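Local structure of aromatic amino acid aminotransferase I (Candida albicans WO-1, 6HNU) at residues E120-D123 with M124-V128; S350-L353 with D354-G358. The protein probably catalyses the pyridoxal-phosphate-dependent transfer of the amino group between aromatic L-amino acids and 2-oxoglutarate. All coordinates share one frame; numbering follows the deposited sequence.

Overall arrangement
Interactions 1 and 2 are both helical turns of the class I aminotransferase fold, their centres about 15 Å apart and in series along the chain. Interaction 1 is the C-terminal end of helix 112-126, just ahead of strand 133-138 at the margin of the eight-stranded mixed sheet; interaction 2 lies within the long helix 334-377. The helices pack side by side here: the H121 and Y352 rings meet edge-to-face, with H121 CE1 3.6 Å from Y352 CE2, and M124 lies against L353. The H121 side chain is about 14 Å and that of Y352 about 12 Å from the bound pyridoxal phosphate, so both turns join two helices of the fold away from the cofactor.

Interaction 1. Residues E120-D123 with M124-V128; sequences EHTD and MVHKV
The C-terminal turn of helix 112-126 is closed here by D123 and K127 as the chain bends towards strand 133-138. M124 N, H126 N and K127 N each bond the carbonyl oxygen four residues back (E120, T122 and D123), all at 2.9 Å. The last donor stands above the D123 carbonyl plane, 38° out of it, where the helix is ending. K127 then leaves helical geometry with positive phi (44°). The D123 carboxylate reaches across this bend: OD1 takes a weak bond from V128 N at 3.3 Å, and a water donates both to D123 OD1 and to V128 O, making a second link. Against the buried H121, V125 CG2, beside its own backbone N, approaches the ring obliquely, 3.8 Å from H121 CE1. V125 CG1 lies 3.5 Å above one face of the H126 ring, offset toward the rim. A water in the plane of that ring joins H126 NE2, at 2.9 Å, to H121 NE2 through a weak bond, while S282 holds H126 ND1. W133 packs on T122, D123 and V128, fitting the turn to the strand that follows. A positive-phi residue just past the last turn is a common alpha-helix C-terminus; here D123 O and OD1 add bonds accepted from K127 N and, weakly, V128 N.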
loop_
_atom_site.group_PDB
_atom_site.type_symbol
_atom_site.label_atom_id
_atom_site.label_comp_id
_atom_site.label_asym_id
_atom_site.label_seq_id
_atom_site.Cartn_x
_atom_site.Cartn_y
_atom_site.Cartn_z
ATOM N N GLU B 120 0.459 -13.130 -19.161
ATOM C CA GLU B 120 -0.104 -13.575 -20.451
ATOM C C GLU B 120 -0.871 -12.412 -21.093
ATOM O O GLU B 120 -0.698 -12.185 -22.281
ATOM C CB GLU B 120 -1.055 -14.742 -20.256
ATOM C CG GLU B 120 -0.336 -16.028 -19.874
ATOM C CD GLU B 120 -1.225 -17.194 -19.454
ATOM O OE1 GLU B 120 -2.408 -16.998 -19.034
ATOM O OE2 GLU B 120 -0.716 -18.317 -19.517
ATOM N N HIS B 121 -1.721 -11.748 -20.316
ATOM C CA HIS B 121 -2.466 -10.539 -20.753
ATOM C C HIS B 121 -1.498 -9.518 -21.364
ATOM O O HIS B 121 -1.707 -9.096 -22.553
ATOM C CB HIS B 121 -3.279 -9.960 -19.615
ATOM C CG HIS B 121 -3.871 -8.636 -19.975
ATOM N ND1 HIS B 121 -4.938 -8.514 -20.862
ATOM C CD2 HIS B 121 -3.506 -7.379 -19.615
ATOM C CE1 HIS B 121 -5.211 -7.225 -21.022
ATOM N NE2 HIS B 121 -4.333 -6.499 -20.266
ATOM N N THR B 122 -0.459 -9.168 -20.611
ATOM C CA THR B 122 0.567 -8.170 -21.027
ATOM C C THR B 122 1.191 -8.591 -22.367
ATOM O O THR B 122 1.250 -7.763 -23.287
ATOM C CB THR B 122 1.593 -7.961 -19.915
ATOM O OG1 THR B 122 0.875 -7.425 -18.806
ATOM C CG2 THR B 122 2.718 -7.024 -20.300
ATOM N N ASP B 123 1.619 -9.854 -22.506
ATOM C CA ASP B 123 2.324 -10.281 -23.734
ATOM C C ASP B 123 1.366 -10.336 -24.932
ATOM O O ASP B 123 1.794 -9.998 -26.047
ATOM C CB ASP B 123 3.045 -11.607 -23.525
ATOM C CG ASP B 123 4.308 -11.735 -24.368
ATOM O OD1 ASP B 123 4.827 -10.690 -24.857
ATOM O OD2 ASP B 123 4.817 -12.852 -24.427
ATOM N N MET B 124 0.127 -10.801 -24.743
ATOM C CA MET B 124 -0.874 -10.922 -25.828
ATOM C C MET B 124 -1.122 -9.536 -26.422
ATOM O O MET B 124 -1.285 -9.420 -27.620
ATOM C CB MET B 124 -2.149 -11.462 -25.184
ATOM C CG MET B 124 -3.251 -11.772 -26.097
ATOM S SD MET B 124 -4.719 -12.091 -25.087
ATOM C CE MET B 124 -4.105 -13.089 -23.748
ATOM N N VAL B 125 -1.154 -8.499 -25.585
ATOM C CA VAL B 125 -1.514 -7.118 -26.014
ATOM C C VAL B 125 -0.268 -6.352 -26.489
ATOM O O VAL B 125 -0.370 -5.639 -27.492
ATOM C CB VAL B 125 -2.240 -6.358 -24.892
ATOM C CG1 VAL B 125 -2.494 -4.922 -25.298
ATOM C CG2 VAL B 125 -3.554 -7.022 -24.484
ATOM N N HIS B 126 0.865 -6.483 -25.819
ATOM C CA HIS B 126 2.009 -5.550 -25.939
ATOM C C HIS B 126 3.207 -6.208 -26.611
ATOM O O HIS B 126 4.115 -5.455 -27.003
ATOM C CB HIS B 126 2.392 -4.969 -24.575
ATOM C CG HIS B 126 1.268 -4.224 -23.946
ATOM N ND1 HIS B 126 0.792 -3.023 -24.470
ATOM C CD2 HIS B 126 0.432 -4.567 -22.943
ATOM C CE1 HIS B 126 -0.228 -2.617 -23.729
ATOM N NE2 HIS B 126 -0.467 -3.557 -22.768
ATOM N N LYS B 127 3.244 -7.541 -26.707
ATOM C CA LYS B 127 4.334 -8.270 -27.412
ATOM C C LYS B 127 5.688 -7.658 -27.008
ATOM O O LYS B 127 6.417 -7.106 -27.874
ATOM C CB LYS B 127 4.004 -8.225 -28.912
ATOM C CG LYS B 127 4.007 -9.568 -29.634
ATOM C CD LYS B 127 5.051 -10.562 -29.120
ATOM C CE LYS B 127 5.206 -11.813 -29.964
ATOM N NZ LYS B 127 6.009 -11.557 -31.185
ATOM N N VAL B 128 6.044 -7.709 -25.719
ATOM C CA VAL B 128 7.242 -6.995 -25.187
ATOM C C VAL B 128 8.466 -7.490 -25.955
ATOM O O VAL B 128 8.667 -8.705 -26.070
ATOM C CB VAL B 128 7.409 -7.189 -23.664
ATOM C CG1 VAL B 128 8.571 -6.373 -23.109
ATOM C CG2 VAL B 128 6.118 -6.857 -22.921
HETATM O O HOH W 1 -2.393 -4.474 -20.791
HETATM O O HOH W 2 7.033 -10.955 -26.180
#

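Interaction 2. Residues S350-L353 with D354-G358; sequences SGYL and DWLIG
L356 leans over the ring of Y352 one helical turn earlier, within the long helix 334-377. Four backbone bonds of regular i to i+4 alpha-helix run through the turn: D354 N to S350 O, W355 N to G351 O, L356 N to Y352 O and I357 N to L353 O. The straightest is that from L356, at 162°, and G358 N continues the series to D354 O.

The apolar contact is a CH-pi interaction. L356 CD1 lies 3.8 Å above one face of the Y352 ring, displaced toward the rim and 3.9 Å from Y352 CE2, while CD2 of the same leucine sits 4.0 Å from Y352 CZ. Y352 CG is anti to its own N (chi1 -173°), which carries the ring along the helix to the leucine; with CG beside its own N (chi1 -57°), L356 turns its methyls back toward the Y352 ring. V301 touches both side chains.

Polar contacts gather on another side of the helix. A water lies 2.7 Å from S350 OG and donates to D354 OD2, also at 2.7 Å, bridging two side chains one turn apart. The carboxylate is further gripped by H272, at OD1, and S66, at OD2, while I357 and L353 pack on H272. W355 points elsewhere: its NE1 bonds the V301 carbonyl, its ring meets F67 edge-to-face, and Y52 of the second subunit packs on it.

The chemistry thus differs from side to side of one turn. An aromatic-aliphatic pair faces helix 112-126, and a carboxylate with three hydrogen-bonding partners, which would probably favour its ionised form, ties the helix to helix 272-278 and to S66.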
loop_
_atom_site.group_PDB
_atom_site.type_symbol
_atom_site.label_atom_id
_atom_site.label_comp_id
_atom_site.label_asym_id
_atom_site.label_seq_id
_atom_site.Cartn_x
_atom_site.Cartn_y
_atom_site.Cartn_z
ATOM N N SER B 350 -10.387 -14.947 -22.869
ATOM C CA SER B 350 -11.440 -14.666 -23.862
ATOM C C SER B 350 -12.463 -13.717 -23.237
ATOM O O SER B 350 -12.887 -12.772 -23.901
ATOM C CB SER B 350 -12.092 -15.970 -24.348
ATOM O OG SER B 350 -12.954 -15.703 -25.437
ATOM N N GLY B 351 -12.942 -14.053 -22.043
ATOM C CA GLY B 351 -13.958 -13.282 -21.306
ATOM C C GLY B 351 -13.430 -11.914 -20.923
ATOM O O GLY B 351 -14.185 -10.961 -20.999
ATOM N N TYR B 352 -12.165 -11.820 -20.530
ATOM C CA TYR B 352 -11.595 -10.506 -20.122
ATOM C C TYR B 352 -11.582 -9.628 -21.380
ATOM O O TYR B 352 -11.949 -8.449 -21.321
ATOM C CB TYR B 352 -10.210 -10.675 -19.493
ATOM C CG TYR B 352 -9.651 -9.400 -18.911
ATOM C CD1 TYR B 352 -10.400 -8.648 -18.021
ATOM C CD2 TYR B 352 -8.354 -8.987 -19.194
ATOM C CE1 TYR B 352 -9.900 -7.476 -17.480
ATOM C CE2 TYR B 352 -7.839 -7.821 -18.649
ATOM C CZ TYR B 352 -8.604 -7.090 -17.757
ATOM O OH TYR B 352 -8.143 -5.906 -17.237
ATOM N N LEU B 353 -11.163 -10.181 -22.518
ATOM C CA LEU B 353 -11.228 -9.423 -23.787
ATOM C C LEU B 353 -12.679 -9.000 -24.037
ATOM O O LEU B 353 -12.867 -7.862 -24.461
ATOM C CB LEU B 353 -10.658 -10.266 -24.923
ATOM C CG LEU B 353 -9.155 -10.457 -24.906
ATOM C CD1 LEU B 353 -8.748 -11.441 -26.002
ATOM C CD2 LEU B 353 -8.409 -9.130 -25.061
ATOM N N ASP B 354 -13.673 -9.881 -23.824
ATOM C CA ASP B 354 -15.081 -9.488 -24.035
ATOM C C ASP B 354 -15.393 -8.274 -23.147
ATOM O O ASP B 354 -16.172 -7.361 -23.565
ATOM C CB ASP B 354 -16.054 -10.628 -23.736
ATOM C CG ASP B 354 -15.980 -11.848 -24.646
ATOM O OD1 ASP B 354 -15.667 -11.684 -25.825
ATOM O OD2 ASP B 354 -16.337 -12.938 -24.159
ATOM N N TRP B 355 -14.901 -8.306 -21.912
ATOM C CA TRP B 355 -15.157 -7.225 -20.947
ATOM C C TRP B 355 -14.554 -5.920 -21.479
ATOM O O TRP B 355 -15.251 -4.868 -21.451
ATOM C CB TRP B 355 -14.620 -7.595 -19.567
ATOM C CG TRP B 355 -14.809 -6.482 -18.593
ATOM C CD1 TRP B 355 -13.915 -5.505 -18.263
ATOM C CD2 TRP B 355 -16.007 -6.207 -17.878
ATOM N NE1 TRP B 355 -14.456 -4.682 -17.321
ATOM C CE2 TRP B 355 -15.745 -5.068 -17.076
ATOM C CE3 TRP B 355 -17.245 -6.848 -17.766
ATOM C CZ2 TRP B 355 -16.684 -4.556 -16.185
ATOM C CZ3 TRP B 355 -18.174 -6.332 -16.886
ATOM C CH2 TRP B 355 -17.909 -5.197 -16.113
ATOM N N LEU B 356 -13.313 -5.969 -21.943
ATOM C CA LEU B 356 -12.592 -4.774 -22.478
ATOM C C LEU B 356 -13.270 -4.266 -23.757
ATOM O O LEU B 356 -13.314 -3.031 -23.956
ATOM C CB LEU B 356 -11.129 -5.146 -22.706
ATOM C CG LEU B 356 -10.401 -5.657 -21.471
ATOM C CD1 LEU B 356 -8.981 -6.002 -21.851
ATOM C CD2 LEU B 356 -10.427 -4.642 -20.324
ATOM N N ILE B 357 -13.889 -5.152 -24.559
ATOM C CA ILE B 357 -14.605 -4.738 -25.795
ATOM C C ILE B 357 -15.932 -4.061 -25.412
ATOM O O ILE B 357 -16.295 -3.048 -26.032
ATOM C CB ILE B 357 -14.754 -5.980 -26.710
ATOM C CG1 ILE B 357 -13.406 -6.306 -27.355
ATOM C CG2 ILE B 357 -15.854 -5.786 -27.747
ATOM C CD1 ILE B 357 -13.303 -7.720 -27.830
ATOM N N GLY B 358 -16.602 -4.559 -24.380
ATOM C CA GLY B 358 -17.807 -3.957 -23.789
ATOM C C GLY B 358 -17.468 -2.592 -23.194
ATOM O O GLY B 358 -18.226 -1.613 -23.420
HETATM O O HOH W 3 -15.347 -15.434 -24.271
#